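Archaeal flagellar ATP-binding protein FlaH (Methanocaldococcus jannaschii DSM 2661, PDB 4WIA) is probably a component of the archaellum that binds and hydrolyses ATP, with a suggested regulatory role in archaeal flagellum assembly. Local coordinates at residues Asp14-Arg19 against Cys44-Tyr49; Leu29-Gly34 against Thr174-Ser179. All blocks are in the same frame, centred on the assembly; numbering follows the deposited sequence.

Contact 1: Asp14-Arg19 against Cys44-Tyr49. With SO4 (sulfate ion), chain H.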
ATOM      1  N   ASP A  14      -2.120   2.813  13.910  1.00 39.35           N
ATOM      2  CA  ASP A  14      -1.286   2.724  15.060  1.00 40.83           C
ATOM      3  C   ASP A  14       0.163   2.919  14.665  1.00 40.98           C
ATOM      4  O   ASP A  14       0.497   2.970  13.512  1.00 41.67           O
ATOM      5  CB  ASP A  14      -1.491   1.405  15.857  1.00 40.83           C
ATOM      6  CG  ASP A  14      -1.023   0.162  15.121  1.00 42.06           C
ATOM      7  OD1 ASP A  14       0.118   0.149  14.589  1.00 42.67           O
ATOM      8  OD2 ASP A  14      -1.796  -0.856  15.115  1.00 40.82           O
ATOM      9  N   ASP A  15       1.015   3.038  15.655  1.00 43.78           N
ATOM     10  CA  ASP A  15       2.465   3.148  15.416  1.00 43.98           C
ATOM     11  C   ASP A  15       3.256   1.915  15.928  1.00 40.00           C
ATOM     12  O   ASP A  15       4.401   2.015  16.309  1.00 40.65           O
ATOM     13  CB  ASP A  15       2.976   4.467  16.045  1.00 43.76           C
ATOM     14  CG  ASP A  15       2.924   4.465  17.572  1.00 44.58           C
ATOM     15  OD1 ASP A  15       2.400   3.549  18.200  1.00 45.41           O
ATOM     16  OD2 ASP A  15       3.530   5.335  18.177  1.00 50.24           O
ATOM     17  N   LEU A  16       2.654   0.743  15.873  1.00 41.35           N
ATOM     18  CA  LEU A  16       3.334  -0.483  16.307  1.00 40.87           C
ATOM     19  C   LEU A  16       4.633  -0.722  15.530  1.00 40.77           C
ATOM     20  O   LEU A  16       5.612  -1.175  16.110  1.00 41.24           O
ATOM     21  CB  LEU A  16       2.451  -1.698  16.180  1.00 42.50           C
ATOM     22  CG  LEU A  16       3.048  -2.995  16.785  1.00 44.98           C
ATOM     23  CD1 LEU A  16       3.319  -2.878  18.277  1.00 47.26           C
ATOM     24  CD2 LEU A  16       2.152  -4.182  16.540  1.00 44.67           C
ATOM     25  N   ASP A  17       4.665  -0.355  14.252  1.00 40.28           N
ATOM     26  CA  ASP A  17       5.881  -0.433  13.458  1.00 41.72           C
ATOM     27  C   ASP A  17       7.043   0.313  14.058  1.00 43.62           C
ATOM     28  O   ASP A  17       8.174  -0.155  13.981  1.00 45.89           O
ATOM     29  CB  ASP A  17       5.664   0.079  12.024  1.00 42.26           C
ATOM     30  CG  ASP A  17       5.296   1.518  11.978  1.00 46.55           C
ATOM     31  OD1 ASP A  17       4.275   1.891  12.557  1.00 47.58           O
ATOM     32  OD2 ASP A  17       6.049   2.326  11.424  1.00 51.71           O
ATOM     33  N   LYS A  18       6.809   1.489  14.644  1.00 46.70           N
ATOM     34  CA  LYS A  18       7.904   2.243  15.246  1.00 48.35           C
ATOM     35  C   LYS A  18       8.372   1.542  16.496  1.00 46.41           C
ATOM     36  O   LYS A  18       9.534   1.536  16.793  1.00 46.16           O
ATOM     37  CB  LYS A  18       7.513   3.678  15.639  1.00 52.72           C
ATOM     38  CG  LYS A  18       6.982   4.541  14.505  1.00 59.18           C
ATOM     39  CD  LYS A  18       7.903   4.509  13.279  1.00 62.81           C
ATOM     40  CE  LYS A  18       7.449   5.511  12.186  1.00 63.07           C
ATOM     41  NZ  LYS A  18       6.067   5.123  11.769  1.00 66.03           N
ATOM     42  N   ARG A  19       7.462   0.997  17.257  1.00 45.01           N
ATOM     43  CA  ARG A  19       7.831   0.446  18.542  1.00 48.61           C
ATOM     44  C   ARG A  19       8.538  -0.865  18.492  1.00 48.37           C
ATOM     45  O   ARG A  19       9.161  -1.240  19.466  1.00 49.13           O
ATOM     46  CB  ARG A  19       6.590   0.269  19.364  1.00 49.18           C
ATOM     47  CG  ARG A  19       5.895   1.584  19.526  1.00 54.62           C
ATOM     48  CD  ARG A  19       4.636   1.335  20.255  1.00 58.40           C
ATOM     49  NE  ARG A  19       3.904   2.588  20.256  1.00 61.46           N
ATOM     50  CZ  ARG A  19       4.048   3.557  21.123  1.00 62.83           C
ATOM     51  NH1 ARG A  19       4.928   3.499  22.106  1.00 69.29           N
ATOM     52  NH2 ARG A  19       3.319   4.620  20.973  1.00 71.37           N
ATOM     53  N   CYS A  44      -1.205 -11.643  17.272  1.00 41.38           N
ATOM     54  CA  CYS A  44      -0.915 -12.369  16.023  1.00 38.72           C
ATOM     55  C   CYS A  44      -1.748 -11.854  14.917  1.00 37.23           C
ATOM     56  O   CYS A  44      -1.318 -11.759  13.795  1.00 35.90           O
ATOM     57  CB  CYS A  44      -1.207 -13.899  16.180  1.00 43.10           C
ATOM     58  SG  CYS A  44      -0.030 -14.748  17.252  1.00 42.01           S
ATOM     59  N   GLN A  45      -2.986 -11.522  15.256  1.00 40.20           N
ATOM     60  CA  GLN A  45      -3.969 -11.007  14.277  1.00 41.46           C
ATOM     61  C   GLN A  45      -3.592  -9.640  13.733  1.00 39.09           C
ATOM     62  O   GLN A  45      -3.658  -9.430  12.526  1.00 36.89           O
ATOM     63  CB  GLN A  45      -5.341 -11.001  14.917  1.00 42.76           C
ATOM     64  CG  GLN A  45      -5.894 -12.394  15.010  1.00 42.57           C
ATOM     65  CD  GLN A  45      -6.917 -12.603  16.102  1.00 50.26           C
ATOM     66  OE1 GLN A  45      -7.524 -11.662  16.640  1.00 50.83           O
ATOM     67  NE2 GLN A  45      -7.162 -13.896  16.410  1.00 57.84           N
ATOM     68  N   ARG A  46      -3.138  -8.746  14.626  1.00 36.93           N
ATOM     69  CA  ARG A  46      -2.619  -7.431  14.211  1.00 38.10           C
ATOM     70  C   ARG A  46      -1.402  -7.601  13.299  1.00 35.00           C
ATOM     71  O   ARG A  46      -1.269  -6.911  12.259  1.00 33.49           O
ATOM     72  CB  ARG A  46      -2.237  -6.586  15.426  1.00 37.91           C
ATOM     73  CG  ARG A  46      -1.276  -5.422  15.138  1.00 37.94           C
ATOM     74  CD  ARG A  46      -1.941  -4.353  14.272  1.00 37.06           C
ATOM     75  NE  ARG A  46      -1.044  -3.232  13.970  1.00 38.99           N
ATOM     76  CZ  ARG A  46      -0.127  -3.211  13.006  1.00 38.46           C
ATOM     77  NH1 ARG A  46       0.089  -4.274  12.251  1.00 35.91           N
ATOM     78  NH2 ARG A  46       0.577  -2.119  12.797  1.00 37.05           N
ATOM     79  N   LEU A  47      -0.498  -8.483  13.704  1.00 33.48           N
ATOM     80  CA  LEU A  47       0.697  -8.696  12.862  1.00 33.22           C
ATOM     81  C   LEU A  47       0.310  -9.241  11.503  1.00 34.16           C
ATOM     82  O   LEU A  47       0.777  -8.767  10.471  1.00 32.84           O
ATOM     83  CB  LEU A  47       1.667  -9.621  13.575  1.00 33.80           C
ATOM     84  CG  LEU A  47       2.318  -8.923  14.773  1.00 36.97           C
ATOM     85  CD1 LEU A  47       3.097  -9.907  15.623  1.00 37.46           C
ATOM     86  CD2 LEU A  47       3.234  -7.774  14.329  1.00 37.57           C
ATOM     87  N   ALA A  48      -0.576 -10.254  11.494  1.00 36.54           N
ATOM     88  CA  ALA A  48      -1.035 -10.824  10.240  1.00 36.33           C
ATOM     89  C   ALA A  48      -1.691  -9.803   9.336  1.00 36.62           C
ATOM     90  O   ALA A  48      -1.384  -9.718   8.158  1.00 37.92           O
ATOM     91  CB  ALA A  48      -1.992 -11.984  10.508  1.00 38.84           C
ATOM     92  N   TYR A  49      -2.595  -8.992   9.880  1.00 37.85           N
ATOM     93  CA  TYR A  49      -3.206  -7.918   9.070  1.00 36.37           C
ATOM     94  C   TYR A  49      -2.196  -6.930   8.514  1.00 36.61           C
ATOM     95  O   TYR A  49      -2.288  -6.544   7.353  1.00 40.84           O
ATOM     96  CB  TYR A  49      -4.271  -7.201   9.882  1.00 37.61           C
ATOM     97  CG  TYR A  49      -5.151  -6.256   9.072  1.00 37.19           C
ATOM     98  CD1 TYR A  49      -6.065  -6.749   8.180  1.00 36.82           C
ATOM     99  CD2 TYR A  49      -5.025  -4.877   9.183  1.00 38.70           C
ATOM    100  CE1 TYR A  49      -6.833  -5.908   7.421  1.00 37.29           C
ATOM    101  CE2 TYR A  49      -5.819  -4.011   8.431  1.00 39.50           C
ATOM    102  CZ  TYR A  49      -6.715  -4.535   7.562  1.00 39.38           C
ATOM    103  OH  TYR A  49      -7.465  -3.690   6.849  1.00 42.96           O
TER
HETATM  104  S   SO4 H 305       5.662   7.417  22.574  1.00 97.30           S
HETATM  105  O1  SO4 H 305       5.472   8.765  23.135  1.00112.14           O
HETATM  106  O2  SO4 H 305       7.083   7.199  22.060  1.00 72.02           O
HETATM  107  O3  SO4 H 305       5.302   6.479  23.651  1.00 88.12           O
HETATM  108  O4  SO4 H 305       4.653   7.349  21.490  1.00 95.28           O

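Contact 2: Leu29-Gly34 against Thr174-Ser179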
ATOM      1  N   LEU A  29      12.019 -15.929  14.390  1.00 40.70           N
ATOM      2  CA  LEU A  29      11.138 -16.772  15.105  1.00 42.15           C
ATOM      3  C   LEU A  29      10.653 -16.031  16.361  1.00 44.71           C
ATOM      4  O   LEU A  29      11.386 -15.866  17.355  1.00 48.25           O
ATOM      5  CB  LEU A  29      11.828 -18.057  15.522  1.00 43.65           C
ATOM      6  CG  LEU A  29      10.969 -18.999  16.390  1.00 45.81           C
ATOM      7  CD1 LEU A  29       9.764 -19.540  15.657  1.00 44.41           C
ATOM      8  CD2 LEU A  29      11.827 -20.161  16.894  1.00 48.79           C
ATOM      9  N   ILE A  30       9.396 -15.655  16.332  1.00 42.17           N
ATOM     10  CA  ILE A  30       8.816 -14.885  17.363  1.00 42.63           C
ATOM     11  C   ILE A  30       7.996 -15.804  18.235  1.00 44.57           C
ATOM     12  O   ILE A  30       7.132 -16.524  17.761  1.00 48.00           O
ATOM     13  CB  ILE A  30       7.858 -13.840  16.763  1.00 42.78           C
ATOM     14  CG1 ILE A  30       8.578 -13.038  15.675  1.00 44.43           C
ATOM     15  CG2 ILE A  30       7.323 -12.927  17.861  1.00 43.22           C
ATOM     16  CD1 ILE A  30       7.811 -11.840  15.150  1.00 43.59           C
ATOM     17  N   ILE A  31       8.275 -15.791  19.508  1.00 45.38           N
ATOM     18  CA  ILE A  31       7.485 -16.535  20.461  1.00 45.97           C
ATOM     19  C   ILE A  31       6.707 -15.574  21.341  1.00 44.04           C
ATOM     20  O   ILE A  31       7.286 -14.701  21.979  1.00 48.78           O
ATOM     21  CB  ILE A  31       8.402 -17.416  21.363  1.00 47.28           C
ATOM     22  CG1 ILE A  31       9.164 -18.416  20.501  1.00 49.11           C
ATOM     23  CG2 ILE A  31       7.571 -18.147  22.418  1.00 48.02           C
ATOM     24  CD1 ILE A  31       8.289 -19.392  19.749  1.00 46.89           C
ATOM     25  N   ILE A  32       5.404 -15.741  21.377  1.00 44.40           N
ATOM     26  CA  ILE A  32       4.555 -14.957  22.235  1.00 44.02           C
ATOM     27  C   ILE A  32       4.020 -15.796  23.352  1.00 44.83           C
ATOM     28  O   ILE A  32       3.215 -16.669  23.126  1.00 44.73           O
ATOM     29  CB  ILE A  32       3.416 -14.335  21.444  1.00 43.98           C
ATOM     30  CG1 ILE A  32       3.999 -13.535  20.249  1.00 45.24           C
ATOM     31  CG2 ILE A  32       2.637 -13.406  22.362  1.00 45.50           C
ATOM     32  CD1 ILE A  32       2.941 -13.041  19.265  1.00 43.76           C
ATOM     33  N   GLU A  33       4.519 -15.568  24.552  1.00 47.19           N
ATOM     34  CA  GLU A  33       4.280 -16.456  25.658  1.00 51.00           C
ATOM     35  C   GLU A  33       3.498 -15.728  26.721  1.00 53.21           C
ATOM     36  O   GLU A  33       3.939 -14.677  27.224  1.00 51.98           O
ATOM     37  CB  GLU A  33       5.626 -16.947  26.247  1.00 54.65           C
ATOM     38  CG  GLU A  33       5.496 -17.651  27.613  1.00 58.64           C
ATOM     39  CD  GLU A  33       6.780 -18.212  28.192  1.00 62.42           C
ATOM     40  OE1 GLU A  33       7.876 -17.930  27.660  1.00 64.43           O
ATOM     41  OE2 GLU A  33       6.679 -18.982  29.191  1.00 64.85           O
ATOM     42  N   GLY A  34       2.384 -16.310  27.149  1.00 53.47           N
ATOM     43  CA  GLY A  34       1.614 -15.731  28.235  1.00 55.66           C
ATOM     44  C   GLY A  34       0.420 -16.608  28.496  1.00 58.41           C
ATOM     45  O   GLY A  34       0.063 -17.436  27.671  1.00 57.66           O
ATOM     46  N   THR A 174      11.818 -23.344  28.411  1.00 76.91           N
ATOM     47  CA  THR A 174      13.198 -22.856  28.312  1.00 75.56           C
ATOM     48  C   THR A 174      13.820 -23.100  26.935  1.00 73.44           C
ATOM     49  O   THR A 174      14.575 -22.271  26.445  1.00 72.94           O
ATOM     50  CB  THR A 174      14.064 -23.547  29.357  1.00 82.83           C
ATOM     51  OG1 THR A 174      13.632 -23.185  30.680  1.00 85.97           O
ATOM     52  CG2 THR A 174      15.522 -23.166  29.189  1.00 84.63           C
ATOM     53  N   ILE A 175      13.489 -24.226  26.302  1.00 72.67           N
ATOM     54  CA  ILE A 175      14.062 -24.571  25.000  1.00 71.58           C
ATOM     55  C   ILE A 175      13.494 -23.694  23.941  1.00 66.26           C
ATOM     56  O   ILE A 175      14.185 -23.229  23.045  1.00 66.03           O
ATOM     57  CB  ILE A 175      13.808 -26.074  24.635  1.00 74.10           C
ATOM     58  CG1 ILE A 175      14.604 -26.974  25.576  1.00 79.75           C
ATOM     59  CG2 ILE A 175      14.182 -26.366  23.182  1.00 72.04           C
ATOM     60  CD1 ILE A 175      14.117 -28.403  25.602  1.00 83.88           C
ATOM     61  N   ILE A 176      12.189 -23.501  24.012  1.00 65.60           N
ATOM     62  CA  ILE A 176      11.514 -22.668  23.026  1.00 61.15           C
ATOM     63  C   ILE A 176      12.080 -21.266  23.131  1.00 60.09           C
ATOM     64  O   ILE A 176      12.355 -20.618  22.127  1.00 59.94           O
ATOM     65  CB  ILE A 176       9.983 -22.688  23.248  1.00 59.91           C
ATOM     66  CG1 ILE A 176       9.451 -24.105  22.963  1.00 61.50           C
ATOM     67  CG2 ILE A 176       9.282 -21.670  22.356  1.00 55.37           C
ATOM     68  CD1 ILE A 176       8.013 -24.322  23.405  1.00 62.71           C
ATOM     69  N   ARG A 177      12.228 -20.794  24.361  1.00 63.43           N
ATOM     70  CA  ARG A 177      12.669 -19.403  24.598  1.00 63.37           C
ATOM     71  C   ARG A 177      14.058 -19.221  24.042  1.00 63.19           C
ATOM     72  O   ARG A 177      14.357 -18.194  23.453  1.00 59.70           O
ATOM     73  CB  ARG A 177      12.680 -19.063  26.094  1.00 65.31           C
ATOM     74  CG  ARG A 177      11.325 -18.935  26.759  1.00 63.77           C
ATOM     75  CD  ARG A 177      11.543 -18.917  28.254  1.00 68.90           C
ATOM     76  NE  ARG A 177      10.344 -18.934  29.100  1.00 73.32           N
ATOM     77  CZ  ARG A 177      10.091 -19.778  30.127  1.00 77.54           C
ATOM     78  NH1 ARG A 177       8.964 -19.662  30.831  1.00 80.70           N
ATOM     79  NH2 ARG A 177      10.928 -20.728  30.474  1.00 81.66           N
ATOM     80  N   THR A 178      14.929 -20.212  24.261  1.00 66.54           N
ATOM     81  CA  THR A 178      16.271 -20.163  23.686  1.00 67.02           C
ATOM     82  C   THR A 178      16.237 -20.091  22.154  1.00 63.57           C
ATOM     83  O   THR A 178      16.993 -19.359  21.527  1.00 64.03           O
ATOM     84  CB  THR A 178      17.125 -21.356  24.181  1.00 69.34           C
ATOM     85  OG1 THR A 178      17.358 -21.182  25.585  1.00 72.64           O
ATOM     86  CG2 THR A 178      18.484 -21.414  23.470  1.00 68.25           C
ATOM     87  N   SER A 179      15.342 -20.833  21.569  1.00 62.37           N
ATOM     88  CA  SER A 179      15.266 -20.872  20.151  1.00 63.39           C
ATOM     89  C   SER A 179      14.681 -19.567  19.603  1.00 57.57           C
ATOM     90  O   SER A 179      14.979 -19.137  18.505  1.00 55.33           O
ATOM     91  CB  SER A 179      14.428 -22.090  19.797  1.00 69.52           C
ATOM     92  OG  SER A 179      14.780 -22.584  18.520  1.00 83.68           O
TER

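Contact 1: Asp14-Arg19 against Cys44-Tyr49
R46 grips D14 side-on, one nitrogen to each carboxylate oxygen. NE gives its hydrogen to OD2 of D14 at 2.7 Å, and NH2 gives one to OD1 of D14 at 2.9 Å in an almost straight bond (175°). Both oxygens use their syn lone pairs, and the carboxylate and guanidinium planes lie only 20° apart. L16 flanks this salt bridge: its CD2 sits over one guanidinium face, offset toward the rim, and touches R46 CG at 3.9 Å. The same CD2 is 4.4 Å from CD2 of L47, a looser apolar contact. R46 belongs to helix 40-53, which follows the P-loop of this KaiC-type ATPase fold, whereas D14 precedes the short helix 16-19. The carboxylate is held in turn by an Asx turn, in which the backbone N of L16 donates to D14 OD1 at 2.9 Å from above the carboxylate plane. With chi1 at 68°, D14 CG lies between its own N and carbonyl carbon, where OD1 can serve both donors. Replacing D14 with alanine is likely to leave NE and NH2 of R46 without their carboxylate and the turn into helix 16-19 without its side-chain acceptor. R46 NH1 also donates to the backbone O of I9, a second hold on the guanidinium.

Contact 2: Leu29-Gly34 against Thr174-Ser179
E33 reaches from strand 29-33 to R177 on helix 170-179 with an extended side chain. Its CB points toward the helix, and CG stands anti to the backbone N (chi1 167°); the chain runs on extended, carrying CD to 3.7 Å from both NE and NH1 of R177. At the tip, OE1 of E33 uses its syn lone pair to accept from R177 NE at 3.0 Å, OE1 lying 28° out of the guanidinium plane. OE2 of E33 takes a weaker, bent bond from R177 NH1 at 2.9 Å. The arginine is shared, because its NH2 also forms a salt bridge with E170. Two residues earlier on the strand, I31 and I176 cross at about a right angle, and I176 CG2 is wedged against I31 CD1 at 3.6 Å and I31 CG1 at 3.7 Å. At the strand's start, L29 CD2 rests on the backbone O of S179, 3.7 Å away. The axes of strand 29-33 and of segment 174-179 approach to 8.7 Å at -139°, so the helix runs roughly back along the strand. Strand 29-33 leads into the Walker A-like P-loop and lies between strands 158-163 and 182-191, while helix 142-153 packs beside helix 170-179, meeting L29, I176 and S179.

Both contacts are largely buried and share the segment of chain around the P-loop: strand 29-33 of contact 2 enters it and helix 40-53 of contact 1 leaves it. They meet where C44 SG packs 4.0 Å from I32 CD1, although their centres are about 19 Å apart. Contact 2 sets a central strand of the sheet against a covering helix, with isoleucine packing followed by a salt bridge at the strand's P-loop end. Contact 1 joins helix 40-53 to the loop and short helix at 14-19 more sparingly, burying 173 Å² against 266 Å², and relies chiefly on one nearly coplanar ion pair. In contact 2 the carboxylate sits farther out of the guanidinium plane, one of its two bonds is weak, and its arginine has a second acidic partner.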